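PDB 5LHA: omega transaminase from Pseudomonas sp., which catalyses the transfer of amino groups between amines and carbonyl compounds, using a pyridoxal phosphate cofactor that cycles through the pyridoxamine form. Local coordinates for residues L85-T90 with Y329-H334; G298-G303 with P335-A340. All coordinates share one frame; numbering follows the deposited sequence.

In the fold
Contacts 1 and 2 are both buried, and both lie at the start of helix 335-350: segment 329-334 leads into it and 335-340 forms its first residues. Contact 1 joins two irregular segments, its centre about 24 Å from that of the chain, and is mixed in chemistry, with aromatic packing, hydrogen bonds, a water and the cofactor phosphate. The centre of contact 2 is nearer, about 17 Å, and sets a loop against the first turns of the helix with no hydrogen bond between its segments. The contacts meet where Ala86 O lies 2.9 Å from Thr336 OG1, a probable hydrogen bond. Each also reaches the second subunit: loop 329-334 of one chain packs on loop 298-303 of the other.

Contact 1: residues L85-T90 with Y329-H334; sequences LAYYQT and YTYSGH. With PMP (4'-deoxy-4'-aminopyridoxal-5'-phosphate), chain G.
Tyr87 holds its CG anti to the backbone N (chi1 170°), which carries the ring across to segment 329-334, and His334 has the same anti placement, which brings its imidazole up to that ring. With Tyr331 they form an aromatic cluster behind a phosphate-binding loop of this fold type I aminotransferase. Tyr331 and Tyr87 make a T-shaped stack: the edge of Tyr331 is directed at one face of Tyr87, the planes stand at 85°, and Tyr331 CD1 is 3.6 Å from Tyr87 CE1. His334 meets the same ring obliquely, CD2 lying 3.7 Å from Tyr87 CD1, while its NE2 is hydrogen-bonded to Gly298 O of the second subunit. At the outer end of the ring, near its plane, Tyr87 OH donates to Thr330 O; the modelled 2.4 Å is very short, so the exact length is doubtful. A water also bonds to Thr330 O (2.7 Å) and Ser332 O, and weakly accepts from Thr90 N across the contact. A phenylalanine in place of Tyr87 would probably leave Thr330 O without its hydroxyl mate and the turn that carries it less firmly placed. That type I turn, Tyr329 to Ser332, presents Thr330 to the cofactor, where two donors share one phosphate oxygen: Thr330 OG1 lies 2.8 Å from PMP O3P, and Thr330 N 2.7 Å from it in a nearly straight bond (174°).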
ATOM      1  N   LEU A  85      -4.381 -29.949 -32.972  1.00 26.47           N
ATOM      2  CA  LEU A  85      -4.825 -28.644 -32.499  1.00 25.19           C
ATOM      3  C   LEU A  85      -3.681 -28.095 -31.656  1.00 23.77           C
ATOM      4  O   LEU A  85      -3.529 -28.485 -30.496  1.00 26.95           O
ATOM      5  CB  LEU A  85      -6.112 -28.752 -31.699  1.00 26.88           C
ATOM      6  CG  LEU A  85      -6.752 -27.480 -31.136  1.00 24.29           C
ATOM      7  CD1 LEU A  85      -7.454 -26.691 -32.227  1.00 23.78           C
ATOM      8  CD2 LEU A  85      -7.721 -27.850 -30.038  1.00 24.64           C
ATOM      9  N   ALA A  86      -2.874 -27.225 -32.260  1.00 20.96           N
ATOM     10  CA  ALA A  86      -1.782 -26.597 -31.528  1.00 21.82           C
ATOM     11  C   ALA A  86      -2.313 -25.799 -30.340  1.00 20.90           C
ATOM     12  O   ALA A  86      -1.760 -25.863 -29.233  1.00 18.82           O
ATOM     13  CB  ALA A  86      -0.979 -25.700 -32.471  1.00 23.72           C
ATOM     14  N   TYR A  87      -3.369 -25.015 -30.563  1.00 20.63           N
ATOM     15  CA  TYR A  87      -3.930 -24.173 -29.515  1.00 23.99           C
ATOM     16  C   TYR A  87      -5.429 -23.963 -29.708  1.00 23.55           C
ATOM     17  O   TYR A  87      -5.901 -23.758 -30.832  1.00 21.75           O
ATOM     18  CB  TYR A  87      -3.246 -22.806 -29.461  1.00 23.46           C
ATOM     19  CG  TYR A  87      -3.954 -21.828 -28.546  1.00 21.73           C
ATOM     20  CD1 TYR A  87      -3.758 -21.874 -27.176  1.00 20.75           C
ATOM     21  CD2 TYR A  87      -4.835 -20.876 -29.051  1.00 19.65           C
ATOM     22  CE1 TYR A  87      -4.400 -21.000 -26.337  1.00 19.03           C
ATOM     23  CE2 TYR A  87      -5.486 -20.000 -28.218  1.00 17.21           C
ATOM     24  CZ  TYR A  87      -5.259 -20.063 -26.860  1.00 17.39           C
ATOM     25  OH  TYR A  87      -5.883 -19.180 -26.021  1.00 16.61           O
ATOM     26  N   TYR A  88      -6.166 -24.041 -28.600  1.00 24.75           N
ATOM     27  CA  TYR A  88      -7.409 -23.292 -28.455  1.00 25.14           C
ATOM     28  C   TYR A  88      -7.566 -22.857 -27.002  1.00 24.26           C
ATOM     29  O   TYR A  88      -6.923 -23.389 -26.097  1.00 24.05           O
ATOM     30  CB  TYR A  88      -8.646 -24.075 -28.918  1.00 25.18           C
ATOM     31  CG  TYR A  88      -9.685 -23.143 -29.505  1.00 24.67           C
ATOM     32  CD1 TYR A  88      -9.497 -22.566 -30.751  1.00 24.42           C
ATOM     33  CD2 TYR A  88     -10.823 -22.797 -28.789  1.00 25.14           C
ATOM     34  CE1 TYR A  88     -10.424 -21.691 -31.283  1.00 25.61           C
ATOM     35  CE2 TYR A  88     -11.753 -21.912 -29.309  1.00 24.84           C
ATOM     36  CZ  TYR A  88     -11.554 -21.362 -30.552  1.00 24.45           C
ATOM     37  OH  TYR A  88     -12.478 -20.489 -31.076  1.00 22.46           O
ATOM     38  N   GLN A  89      -8.441 -21.877 -26.790  1.00 25.25           N
ATOM     39  CA  GLN A  89      -8.663 -21.298 -25.471  1.00 27.20           C
ATOM     40  C   GLN A  89      -9.454 -22.242 -24.563  1.00 29.72           C
ATOM     41  O   GLN A  89     -10.094 -23.197 -25.020  1.00 32.12           O
ATOM     42  CB  GLN A  89      -9.414 -19.973 -25.597  1.00 26.40           C
ATOM     43  CG  GLN A  89     -10.700 -20.093 -26.405  1.00 27.30           C
ATOM     44  CD  GLN A  89     -11.798 -19.168 -25.909  1.00 28.97           C
ATOM     45  OE1 GLN A  89     -12.212 -19.241 -24.756  1.00 27.61           O
ATOM     46  NE2 GLN A  89     -12.273 -18.289 -26.786  1.00 30.60           N
ATOM     47  N   THR A  90      -9.388 -21.968 -23.247  1.00 28.14           N
ATOM     48  CA  THR A  90     -10.232 -22.631 -22.258  1.00 28.49           C
ATOM     49  C   THR A  90     -10.993 -21.624 -21.404  1.00 28.05           C
ATOM     50  O   THR A  90     -11.403 -21.947 -20.283  1.00 29.49           O
ATOM     51  CB  THR A  90      -9.429 -23.555 -21.340  1.00 30.15           C
ATOM     52  OG1 THR A  90      -8.581 -22.768 -20.492  1.00 32.25           O
ATOM     53  CG2 THR A  90      -8.596 -24.548 -22.148  1.00 29.01           C
ATOM     54  N   TYR A 329      -5.155 -17.160 -18.173  1.00 25.68           N
ATOM     55  CA  TYR A 329      -4.257 -16.734 -19.234  1.00 25.38           C
ATOM     56  C   TYR A 329      -4.698 -17.271 -20.584  1.00 27.84           C
ATOM     57  O   TYR A 329      -5.261 -18.363 -20.690  1.00 30.68           O
ATOM     58  CB  TYR A 329      -2.815 -17.189 -18.943  1.00 25.18           C
ATOM     59  CG  TYR A 329      -2.349 -16.731 -17.587  1.00 24.07           C
ATOM     60  CD1 TYR A 329      -1.986 -15.407 -17.382  1.00 23.94           C
ATOM     61  CD2 TYR A 329      -2.294 -17.609 -16.503  1.00 24.10           C
ATOM     62  CE1 TYR A 329      -1.577 -14.954 -16.140  1.00 22.15           C
ATOM     63  CE2 TYR A 329      -1.881 -17.165 -15.244  1.00 23.70           C
ATOM     64  CZ  TYR A 329      -1.527 -15.828 -15.074  1.00 21.83           C
ATOM     65  OH  TYR A 329      -1.103 -15.354 -13.851  1.00 19.37           O
ATOM     66  N   THR A 330      -4.417 -16.475 -21.619  1.00 27.11           N
ATOM     67  CA  THR A 330      -4.644 -16.903 -22.992  1.00 25.06           C
ATOM     68  C   THR A 330      -4.089 -18.298 -23.223  1.00 25.90           C
ATOM     69  O   THR A 330      -4.716 -19.130 -23.892  1.00 26.39           O
ATOM     70  CB  THR A 330      -3.992 -15.905 -23.949  1.00 20.68           C
ATOM     71  OG1 THR A 330      -4.576 -14.616 -23.752  1.00 19.66           O
ATOM     72  CG2 THR A 330      -4.185 -16.322 -25.395  1.00 18.98           C
ATOM     73  N   TYR A 331      -2.925 -18.589 -22.651  1.00 26.09           N
ATOM     74  CA  TYR A 331      -2.286 -19.876 -22.859  1.00 25.79           C
ATOM     75  C   TYR A 331      -2.460 -20.839 -21.685  1.00 27.49           C
ATOM     76  O   TYR A 331      -1.797 -21.878 -21.657  1.00 30.02           O
ATOM     77  CB  TYR A 331      -0.802 -19.668 -23.187  1.00 23.61           C
ATOM     78  CG  TYR A 331      -0.583 -18.933 -24.502  1.00 22.63           C
ATOM     79  CD1 TYR A 331      -1.347 -19.244 -25.628  1.00 21.80           C
ATOM     80  CD2 TYR A 331       0.401 -17.953 -24.631  1.00 22.49           C
ATOM     81  CE1 TYR A 331      -1.153 -18.584 -26.843  1.00 20.05           C
ATOM     82  CE2 TYR A 331       0.604 -17.288 -25.845  1.00 20.46           C
ATOM     83  CZ  TYR A 331      -0.178 -17.612 -26.942  1.00 18.89           C
ATOM     84  OH  TYR A 331       0.009 -16.965 -28.138  1.00 16.18           O
ATOM     85  N   SER A 332      -3.335 -20.531 -20.725  1.00 26.70           N
ATOM     86  CA  SER A 332      -3.735 -21.535 -19.744  1.00 28.74           C
ATOM     87  C   SER A 332      -4.292 -22.762 -20.445  1.00 29.68           C
ATOM     88  O   SER A 332      -5.239 -22.656 -21.230  1.00 31.67           O
ATOM     89  CB  SER A 332      -4.769 -20.984 -18.765  1.00 28.58           C
ATOM     90  OG  SER A 332      -4.169 -20.140 -17.807  1.00 28.70           O
ATOM     91  N   GLY A 333      -3.696 -23.919 -20.164  1.00 29.37           N
ATOM     92  CA  GLY A 333      -4.148 -25.175 -20.732  1.00 28.99           C
ATOM     93  C   GLY A 333      -3.726 -25.416 -22.163  1.00 26.63           C
ATOM     94  O   GLY A 333      -4.380 -26.194 -22.863  1.00 27.08           O
ATOM     95  N   HIS A 334      -2.649 -24.772 -22.611  1.00 24.15           N
ATOM     96  CA  HIS A 334      -2.174 -24.842 -23.983  1.00 22.24           C
ATOM     97  C   HIS A 334      -2.083 -26.295 -24.449  1.00 21.07           C
ATOM     98  O   HIS A 334      -1.408 -27.108 -23.800  1.00 21.18           O
ATOM     99  CB  HIS A 334      -0.809 -24.147 -24.076  1.00 22.38           C
ATOM    100  CG  HIS A 334      -0.346 -23.882 -25.478  1.00 20.74           C
ATOM    101  ND1 HIS A 334       0.170 -24.869 -26.291  1.00 20.08           N
ATOM    102  CD2 HIS A 334      -0.328 -22.744 -26.212  1.00 19.33           C
ATOM    103  CE1 HIS A 334       0.488 -24.350 -27.463  1.00 19.52           C
ATOM    104  NE2 HIS A 334       0.194 -23.062 -27.442  1.00 19.38           N
TER
HETATM  105  N1  PMP G 501      -2.825  -7.365 -22.571  1.00 25.84           N
HETATM  106  C2  PMP G 501      -4.000  -7.364 -23.302  1.00 27.20           C
HETATM  107  C2A PMP G 501      -4.465  -6.134 -24.024  1.00 27.55           C
HETATM  108  C3  PMP G 501      -4.787  -8.509 -23.359  1.00 28.06           C
HETATM  109  O3  PMP G 501      -5.961  -8.486 -24.063  1.00 26.09           O
HETATM  110  C4  PMP G 501      -4.369  -9.668 -22.703  1.00 30.93           C
HETATM  111  C4A PMP G 501      -5.137 -10.975 -22.844  1.00 35.77           C
HETATM  112  N4A PMP G 501      -6.500 -10.791 -23.313  1.00 37.74           N
HETATM  113  C5  PMP G 501      -3.223  -9.623 -21.905  1.00 27.53           C
HETATM  114  C6  PMP G 501      -2.514  -8.432 -21.776  1.00 26.48           C
HETATM  115  C5A PMP G 501      -2.767 -10.864 -21.169  1.00 25.54           C
HETATM  116  O4P PMP G 501      -2.420 -11.899 -22.066  1.00 23.99           O
HETATM  117  P   PMP G 501      -2.177 -13.378 -21.477  1.00 26.87           P
HETATM  118  O1P PMP G 501      -1.399 -13.302 -20.182  1.00 24.57           O
HETATM  119  O2P PMP G 501      -1.452 -14.261 -22.470  1.00 24.83           O
HETATM  120  O3P PMP G 501      -3.547 -13.983 -21.251  1.00 26.05           O
HETATM  121  O   HOH W   1      -6.395 -20.761 -22.450  1.00 10.00           O

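Contact 2: residues G298-G303 with P335-A340; sequences GYIPLG and PTACAA
The first turns of helix 335-350 pack here on the loop that leads into strand 303-308 of the mixed sheet that runs from strand 115-121 to strand 184-187, a helix-on-loop contact within the aminotransferase fold. The bonds to CB of Ile300 and Leu302 point toward the helix, and that of Pro301, between them in this extended run of chain, points away. Ala337 is the residue they converge on. Ile300 approaches with its CG2 methyl: CG2 is 3.8 Å from Ala337 CA and 3.9 Å from Ala337 CB. From another side of the same alanine methyl, Leu302 CD1 comes to 3.8 Å from Ala337 CB. Leu302 reaches it with CG anti to the backbone N (chi1 -177°). The backbone takes part as well, since Pro301 O is 3.7 Å from Ala337 CB, a van der Waals approach without a hydrogen bond. One turn further along the helix, Ala340 offers its methyl to the other branch of Ile300, with CG1 3.9 Å from Ala340 CB. The first torsion of Ile300 (chi1 -50°) places CG1 beside the backbone N and CG2 anti to it, which lets a single side chain serve both alanines. Thus two small residues, three apart on one helix face, let the loop come close: the CA atoms of Ile300 and Ala337 are 5.4 Å apart. Around this contact, Ile78 of helix 72-85 touches Ile300, Thr336 and Ala340, and Leu102 of helix 97-109 touches Leu302. Ile300 of the second subunit packs on Ile300, and Gly303 joins the sheet through backbone hydrogen bonds with Ser121 of strand 115-121.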
ATOM      1  N   GLY A 298      11.021 -28.538 -19.561  1.00 29.54           N
ATOM      2  CA  GLY A 298      11.432 -27.364 -20.295  1.00 27.54           C
ATOM      3  C   GLY A 298      11.063 -27.350 -21.758  1.00 27.34           C
ATOM      4  O   GLY A 298      11.320 -26.346 -22.431  1.00 28.81           O
ATOM      5  N   TYR A 299      10.466 -28.419 -22.285  1.00 26.85           N
ATOM      6  CA  TYR A 299      10.287 -28.491 -23.733  1.00 24.42           C
ATOM      7  C   TYR A 299       9.297 -27.442 -24.222  1.00 25.49           C
ATOM      8  O   TYR A 299       9.486 -26.857 -25.298  1.00 25.70           O
ATOM      9  CB  TYR A 299       9.846 -29.894 -24.153  1.00 20.26           C
ATOM     10  CG  TYR A 299      10.956 -30.917 -24.118  1.00 19.76           C
ATOM     11  CD1 TYR A 299      11.576 -31.266 -22.926  1.00 20.75           C
ATOM     12  CD2 TYR A 299      11.393 -31.530 -25.278  1.00 21.91           C
ATOM     13  CE1 TYR A 299      12.601 -32.199 -22.895  1.00 21.49           C
ATOM     14  CE2 TYR A 299      12.417 -32.464 -25.256  1.00 25.00           C
ATOM     15  CZ  TYR A 299      13.014 -32.795 -24.060  1.00 24.04           C
ATOM     16  OH  TYR A 299      14.032 -33.725 -24.042  1.00 26.03           O
ATOM     17  N   ILE A 300       8.254 -27.177 -23.440  1.00 24.68           N
ATOM     18  CA  ILE A 300       7.236 -26.182 -23.764  1.00 21.86           C
ATOM     19  C   ILE A 300       6.888 -25.464 -22.468  1.00 21.79           C
ATOM     20  O   ILE A 300       6.751 -26.121 -21.424  1.00 22.55           O
ATOM     21  CB  ILE A 300       5.972 -26.812 -24.373  1.00 18.19           C
ATOM     22  CG1 ILE A 300       6.301 -27.766 -25.524  1.00 19.20           C
ATOM     23  CG2 ILE A 300       5.035 -25.712 -24.855  1.00 16.68           C
ATOM     24  CD1 ILE A 300       6.756 -27.102 -26.803  1.00 19.83           C
ATOM     25  N   PRO A 301       6.748 -24.141 -22.473  1.00 16.35           N
ATOM     26  CA  PRO A 301       6.396 -23.432 -21.233  1.00 16.27           C
ATOM     27  C   PRO A 301       5.057 -23.908 -20.693  1.00 24.82           C
ATOM     28  O   PRO A 301       4.040 -23.876 -21.390  1.00 26.76           O
ATOM     29  CB  PRO A 301       6.341 -21.965 -21.677  1.00 18.00           C
ATOM     30  CG  PRO A 301       7.277 -21.900 -22.838  1.00 17.90           C
ATOM     31  CD  PRO A 301       7.055 -23.205 -23.571  1.00 16.19           C
ATOM     32  N   LEU A 302       5.064 -24.375 -19.445  1.00 24.03           N
ATOM     33  CA  LEU A 302       3.821 -24.731 -18.777  1.00 25.14           C
ATOM     34  C   LEU A 302       3.986 -24.530 -17.281  1.00 24.87           C
ATOM     35  O   LEU A 302       4.997 -24.927 -16.701  1.00 23.80           O
ATOM     36  CB  LEU A 302       3.433 -26.189 -19.063  1.00 27.67           C
ATOM     37  CG  LEU A 302       2.121 -26.745 -18.503  1.00 30.28           C
ATOM     38  CD1 LEU A 302       0.900 -26.141 -19.200  1.00 31.30           C
ATOM     39  CD2 LEU A 302       2.077 -28.264 -18.534  1.00 29.68           C
ATOM     40  N   GLY A 303       2.958 -23.956 -16.658  1.00 28.33           N
ATOM     41  CA  GLY A 303       2.889 -23.873 -15.219  1.00 29.37           C
ATOM     42  C   GLY A 303       1.534 -24.368 -14.753  1.00 29.42           C
ATOM     43  O   GLY A 303       0.584 -24.465 -15.532  1.00 31.61           O
ATOM     44  N   PRO A 335      -2.754 -26.660 -25.545  1.00 20.20           N
ATOM     45  CA  PRO A 335      -2.801 -28.080 -25.929  1.00 21.72           C
ATOM     46  C   PRO A 335      -1.430 -28.661 -26.194  1.00 23.23           C
ATOM     47  O   PRO A 335      -1.155 -29.791 -25.773  1.00 25.16           O
ATOM     48  CB  PRO A 335      -3.694 -28.080 -27.178  1.00 21.58           C
ATOM     49  CG  PRO A 335      -4.479 -26.819 -27.110  1.00 20.81           C
ATOM     50  CD  PRO A 335      -3.669 -25.824 -26.343  1.00 19.51           C
ATOM     51  N   THR A 336      -0.559 -27.937 -26.894  1.00 21.84           N
ATOM     52  CA  THR A 336       0.765 -28.491 -27.136  1.00 22.78           C
ATOM     53  C   THR A 336       1.519 -28.662 -25.822  1.00 23.64           C
ATOM     54  O   THR A 336       2.153 -29.702 -25.593  1.00 23.36           O
ATOM     55  CB  THR A 336       1.543 -27.610 -28.114  1.00 23.34           C
ATOM     56  OG1 THR A 336       0.737 -27.370 -29.273  1.00 23.84           O
ATOM     57  CG2 THR A 336       2.841 -28.298 -28.538  1.00 21.46           C
ATOM     58  N   ALA A 337       1.402 -27.680 -24.920  1.00 23.20           N
ATOM     59  CA  ALA A 337       2.066 -27.771 -23.623  1.00 23.96           C
ATOM     60  C   ALA A 337       1.580 -28.977 -22.837  1.00 25.21           C
ATOM     61  O   ALA A 337       2.380 -29.733 -22.279  1.00 29.19           O
ATOM     62  CB  ALA A 337       1.836 -26.485 -22.826  1.00 24.97           C
ATOM     63  N   CYS A 338       0.271 -29.187 -22.801  1.00 24.53           N
ATOM     64  CA  CYS A 338      -0.269 -30.321 -22.060  1.00 25.99           C
ATOM     65  C   CYS A 338       0.238 -31.638 -22.638  1.00 26.95           C
ATOM     66  O   CYS A 338       0.745 -32.500 -21.906  1.00 26.47           O
ATOM     67  CB  CYS A 338      -1.797 -30.266 -22.089  1.00 28.59           C
ATOM     68  SG  CYS A 338      -2.496 -28.858 -21.195  1.00 29.93           S
ATOM     69  N   ALA A 339       0.136 -31.790 -23.967  1.00 24.79           N
ATOM     70  CA  ALA A 339       0.605 -32.989 -24.655  1.00 25.16           C
ATOM     71  C   ALA A 339       2.043 -33.330 -24.292  1.00 24.01           C
ATOM     72  O   ALA A 339       2.370 -34.497 -24.033  1.00 24.37           O
ATOM     73  CB  ALA A 339       0.468 -32.809 -26.171  1.00 28.25           C
ATOM     74  N   ALA A 340       2.932 -32.332 -24.342  1.00 23.16           N
ATOM     75  CA  ALA A 340       4.317 -32.557 -23.948  1.00 21.64           C
ATOM     76  C   ALA A 340       4.418 -32.935 -22.474  1.00 24.02           C
ATOM     77  O   ALA A 340       5.249 -33.771 -22.102  1.00 27.19           O
ATOM     78  CB  ALA A 340       5.171 -31.324 -24.260  1.00 20.97           C
TER